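Local coordinates for protein citrate synthase (Mycobacterium tuberculosis, PDB 4TVM) that catalyses the condensation of oxaloacetate with acetyl-CoA and water to give citrate and CoA, a step of the Krebs cycle, at residues F124-N130 against Y177-V183. Sequence-based numbering, arbitrary orientation.
Sequences FDGFPRN and YAYKKSV
Phe124 lies across the last turns of helix 159-182, one face of its ring beneath Tyr177. The methylene does the touching: Tyr177 CB sits 3.8 Å from the centroid of the Phe124 ring, 19° off the ring normal, in a CH-pi contact displaced toward the CZ rim. The tyrosine ring then leads away and turns its edge to the same phenylalanine in a T-shaped pair, centroids 5.7 Å apart and planes at 74°, while its hydroxyl is hydrogen-bonded to Leu188 O. Phe187 meets both rings, stacking on Tyr177 and pairing edge-to-face with Phe124. Farther along the rim, Phe124 CE2 comes 4.3 Å from Ala178 CB.

From the Phe124 carbonyl to Pro128 the main partner is Lys181. Its chain leaves with CG opposite the main-chain nitrogen (chi1 -171°), bends at chi2 and runs alongside this loop, bringing its amino end among main-chain oxygens. NZ of Lys181 lies 3.6 Å from Phe124 O, too loose to count as a hydrogen bond, and Asp125 OD1 stays 5.0 Å from Lys181 NZ, so any attraction is probably long-range. Phe127 presents its carbonyl to the lysine CE, whereas its ring turns away to helix 133-147 and to Phe123 of the second subunit. Pro128 O also approaches Lys181 CE, at 3.5 Å, and the ring of Pro128 packs on Tyr147 of that subunit. At Asn130 the backbones draw together at the end of the helix, where its CA directs a CH...O contact at Lys181 O.

Far from the oxaloacetate pocket, this is helix-end packing in the largely alpha-helical citrate synthase fold, where the loop joining helices 118-122 and 133-147 lies against the C-terminal end of helix 159-182 at the dimer interface.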
ATOM      1  N   PHE A 124       4.097  18.023  13.119  1.00 43.34           N
ATOM      2  CA  PHE A 124       5.366  18.162  12.398  1.00 41.38           C
ATOM      3  C   PHE A 124       6.552  18.399  13.325  1.00 39.16           C
ATOM      4  O   PHE A 124       7.710  18.149  12.952  1.00 37.03           O
ATOM      5  CB  PHE A 124       5.286  19.278  11.346  1.00 39.53           C
ATOM      6  CG  PHE A 124       4.540  18.876  10.068  1.00 36.97           C
ATOM      7  CD1 PHE A 124       3.153  18.996   9.978  1.00 35.29           C
ATOM      8  CD2 PHE A 124       5.231  18.398   8.974  1.00 34.97           C
ATOM      9  CE1 PHE A 124       2.474  18.651   8.825  1.00 34.77           C
ATOM     10  CE2 PHE A 124       4.572  18.064   7.810  1.00 35.17           C
ATOM     11  CZ  PHE A 124       3.186  18.190   7.733  1.00 35.88           C
ATOM     12  N   ASP A 125       6.264  18.852  14.540  1.00 37.79           N
ATOM     13  CA  ASP A 125       7.308  19.165  15.500  1.00 39.95           C
ATOM     14  C   ASP A 125       8.093  17.953  15.974  1.00 38.62           C
ATOM     15  O   ASP A 125       9.258  18.081  16.356  1.00 36.46           O
ATOM     16  CB  ASP A 125       6.719  19.933  16.695  1.00 43.15           C
ATOM     17  CG  ASP A 125       6.304  21.347  16.320  1.00 44.76           C
ATOM     18  OD1 ASP A 125       6.576  21.750  15.170  1.00 41.46           O
ATOM     19  OD2 ASP A 125       5.709  22.060  17.160  1.00 54.24           O
ATOM     20  N   GLY A 126       7.460  16.784  15.926  1.00 39.67           N
ATOM     21  CA  GLY A 126       8.055  15.547  16.414  1.00 37.41           C
ATOM     22  C   GLY A 126       9.068  14.916  15.491  1.00 40.27           C
ATOM     23  O   GLY A 126       9.912  14.104  15.916  1.00 49.00           O
ATOM     24  N   PHE A 127       9.005  15.249  14.214  1.00 38.07           N
ATOM     25  CA  PHE A 127      10.008  14.731  13.291  1.00 35.55           C
ATOM     26  C   PHE A 127      11.395  15.336  13.584  1.00 36.96           C
ATOM     27  O   PHE A 127      11.510  16.403  14.202  1.00 38.12           O
ATOM     28  CB  PHE A 127       9.573  14.988  11.845  1.00 32.32           C
ATOM     29  CG  PHE A 127       8.366  14.190  11.447  1.00 30.82           C
ATOM     30  CD1 PHE A 127       8.447  12.808  11.298  1.00 29.59           C
ATOM     31  CD2 PHE A 127       7.146  14.805  11.221  1.00 31.23           C
ATOM     32  CE1 PHE A 127       7.332  12.077  10.917  1.00 30.09           C
ATOM     33  CE2 PHE A 127       6.021  14.065  10.857  1.00 29.69           C
ATOM     34  CZ  PHE A 127       6.112  12.704  10.716  1.00 28.19           C
ATOM     35  N   PRO A 128      12.453  14.644  13.152  1.00 35.84           N
ATOM     36  CA  PRO A 128      13.838  15.031  13.414  1.00 36.52           C
ATOM     37  C   PRO A 128      14.215  16.274  12.653  1.00 45.53           C
ATOM     38  O   PRO A 128      13.449  16.686  11.783  1.00 50.04           O
ATOM     39  CB  PRO A 128      14.644  13.847  12.920  1.00 31.42           C
ATOM     40  CG  PRO A 128      13.701  12.733  12.865  1.00 33.06           C
ATOM     41  CD  PRO A 128      12.334  13.272  12.651  1.00 33.41           C
ATOM     42  N   ARG A 129      15.409  16.809  12.926  1.00 52.93           N
ATOM     43  CA  ARG A 129      15.708  18.222  12.681  1.00 57.98           C
ATOM     44  C   ARG A 129      15.551  18.707  11.242  1.00 66.48           C
ATOM     45  O   ARG A 129      14.991  19.793  11.025  1.00 74.78           O
ATOM     46  CB  ARG A 129      17.092  18.629  13.231  1.00 63.75           C
ATOM     47  CG  ARG A 129      17.419  20.104  13.025  1.00 72.42           C
ATOM     48  CD  ARG A 129      18.605  20.558  13.832  1.00 79.32           C
ATOM     49  NE  ARG A 129      19.830  19.858  13.437  1.00 76.71           N
ATOM     50  CZ  ARG A 129      20.639  20.250  12.455  1.00 79.05           C
ATOM     51  NH1 ARG A 129      20.375  21.341  11.731  1.00 78.13           N
ATOM     52  NH2 ARG A 129      21.735  19.544  12.195  1.00 81.15           N
ATOM     53  N   ASN A 130      16.086  17.996  10.256  1.00 63.58           N
ATOM     54  CA  ASN A 130      15.675  18.308   8.895  1.00 65.78           C
ATOM     55  C   ASN A 130      15.476  17.057   8.086  1.00 68.13           C
ATOM     56  O   ASN A 130      16.301  16.661   7.270  1.00 71.49           O
ATOM     57  CB  ASN A 130      16.427  19.472   8.166  1.00 72.10           C
ATOM     58  CG  ASN A 130      17.926  19.567   8.447  1.00 72.82           C
ATOM     59  OD1 ASN A 130      18.676  18.592   8.336  1.00 82.33           O
ATOM     60  ND2 ASN A 130      18.380  20.785   8.726  1.00 66.00           N
ATOM     61  N   TYR A 177       4.602  21.830   4.138  1.00 39.12           N
ATOM     62  CA  TYR A 177       5.147  21.803   5.493  1.00 41.11           C
ATOM     63  C   TYR A 177       6.298  20.834   5.650  1.00 39.47           C
ATOM     64  O   TYR A 177       7.210  21.077   6.417  1.00 42.15           O
ATOM     65  CB  TYR A 177       4.074  21.486   6.512  1.00 41.30           C
ATOM     66  CG  TYR A 177       3.136  22.625   6.748  1.00 46.76           C
ATOM     67  CD1 TYR A 177       3.138  23.759   5.927  1.00 49.12           C
ATOM     68  CD2 TYR A 177       2.243  22.580   7.787  1.00 48.38           C
ATOM     69  CE1 TYR A 177       2.269  24.793   6.154  1.00 46.36           C
ATOM     70  CE2 TYR A 177       1.379  23.620   8.021  1.00 50.14           C
ATOM     71  CZ  TYR A 177       1.401  24.717   7.200  1.00 46.89           C
ATOM     72  OH  TYR A 177       0.525  25.726   7.445  1.00 49.20           O
ATOM     73  N   ALA A 178       6.251  19.731   4.927  1.00 38.74           N
ATOM     74  CA  ALA A 178       7.313  18.752   5.002  1.00 37.06           C
ATOM     75  C   ALA A 178       8.583  19.347   4.419  1.00 36.69           C
ATOM     76  O   ALA A 178       9.670  19.059   4.878  1.00 41.54           O
ATOM     77  CB  ALA A 178       6.902  17.501   4.260  1.00 34.98           C
ATOM     78  N   TYR A 179       8.443  20.170   3.388  1.00 38.70           N
ATOM     79  CA  TYR A 179       9.586  20.919   2.844  1.00 39.37           C
ATOM     80  C   TYR A 179      10.104  21.847   3.895  1.00 37.37           C
ATOM     81  O   TYR A 179      11.278  21.848   4.191  1.00 40.43           O
ATOM     82  CB  TYR A 179       9.203  21.754   1.605  1.00 38.15           C
ATOM     83  CG  TYR A 179      10.321  22.614   1.156  1.00 38.84           C
ATOM     84  CD1 TYR A 179      11.429  22.066   0.545  1.00 41.67           C
ATOM     85  CD2 TYR A 179      10.303  24.003   1.374  1.00 40.35           C
ATOM     86  CE1 TYR A 179      12.483  22.870   0.140  1.00 40.55           C
ATOM     87  CE2 TYR A 179      11.354  24.809   0.977  1.00 35.34           C
ATOM     88  CZ  TYR A 179      12.441  24.233   0.369  1.00 37.39           C
ATOM     89  OH  TYR A 179      13.490  25.010  -0.042  1.00 36.62           O
ATOM     90  N   LYS A 180       9.233  22.636   4.490  1.00 38.63           N
ATOM     91  CA  LYS A 180       9.732  23.613   5.460  1.00 45.00           C
ATOM     92  C   LYS A 180      10.484  22.944   6.584  1.00 43.82           C
ATOM     93  O   LYS A 180      11.483  23.482   7.084  1.00 42.21           O
ATOM     94  CB  LYS A 180       8.600  24.465   6.013  1.00 47.04           C
ATOM     95  CG  LYS A 180       8.032  25.430   4.972  1.00 45.15           C
ATOM     96  CD  LYS A 180       9.142  26.317   4.438  1.00 46.81           C
ATOM     97  CE  LYS A 180       8.612  27.603   3.813  1.00 48.68           C
ATOM     98  NZ  LYS A 180       9.742  28.451   3.346  1.00 47.66           N
ATOM     99  N   LYS A 181       9.997  21.765   6.961  1.00 43.60           N
ATOM    100  CA  LYS A 181      10.630  20.953   7.969  1.00 40.17           C
ATOM    101  C   LYS A 181      11.996  20.455   7.523  1.00 39.80           C
ATOM    102  O   LYS A 181      12.912  20.377   8.317  1.00 40.21           O
ATOM    103  CB  LYS A 181       9.740  19.770   8.312  1.00 42.95           C
ATOM    104  CG  LYS A 181      10.212  18.967   9.531  1.00 43.80           C
ATOM    105  CD  LYS A 181      10.171  19.810  10.794  1.00 43.56           C
ATOM    106  CE  LYS A 181      10.992  19.186  11.902  1.00 47.74           C
ATOM    107  NZ  LYS A 181      10.797  19.987  13.150  1.00 49.79           N
ATOM    108  N   SER A 182      12.139  20.131   6.244  1.00 40.50           N
ATOM    109  CA  SER A 182      13.379  19.578   5.732  1.00 40.73           C
ATOM    110  C   SER A 182      14.503  20.608   5.722  1.00 42.47           C
ATOM    111  O   SER A 182      15.670  20.287   5.515  1.00 47.89           O
ATOM    112  CB  SER A 182      13.145  19.036   4.327  1.00 45.11           C
ATOM    113  OG  SER A 182      13.053  20.085   3.375  1.00 49.12           O
ATOM    114  N   VAL A 183      14.132  21.861   5.910  1.00 43.78           N
ATOM    115  CA  VAL A 183      15.062  22.966   5.983  1.00 37.63           C
ATOM    116  C   VAL A 183      14.627  23.585   7.289  1.00 42.19           C
ATOM    117  O   VAL A 183      13.854  22.958   8.027  1.00 45.16           O
ATOM    118  CB  VAL A 183      14.925  23.841   4.738  1.00 34.93           C
ATOM    119  CG1 VAL A 183      15.475  23.090   3.539  1.00 31.06           C
ATOM    120  CG2 VAL A 183      13.466  24.220   4.436  1.00 36.24           C
TER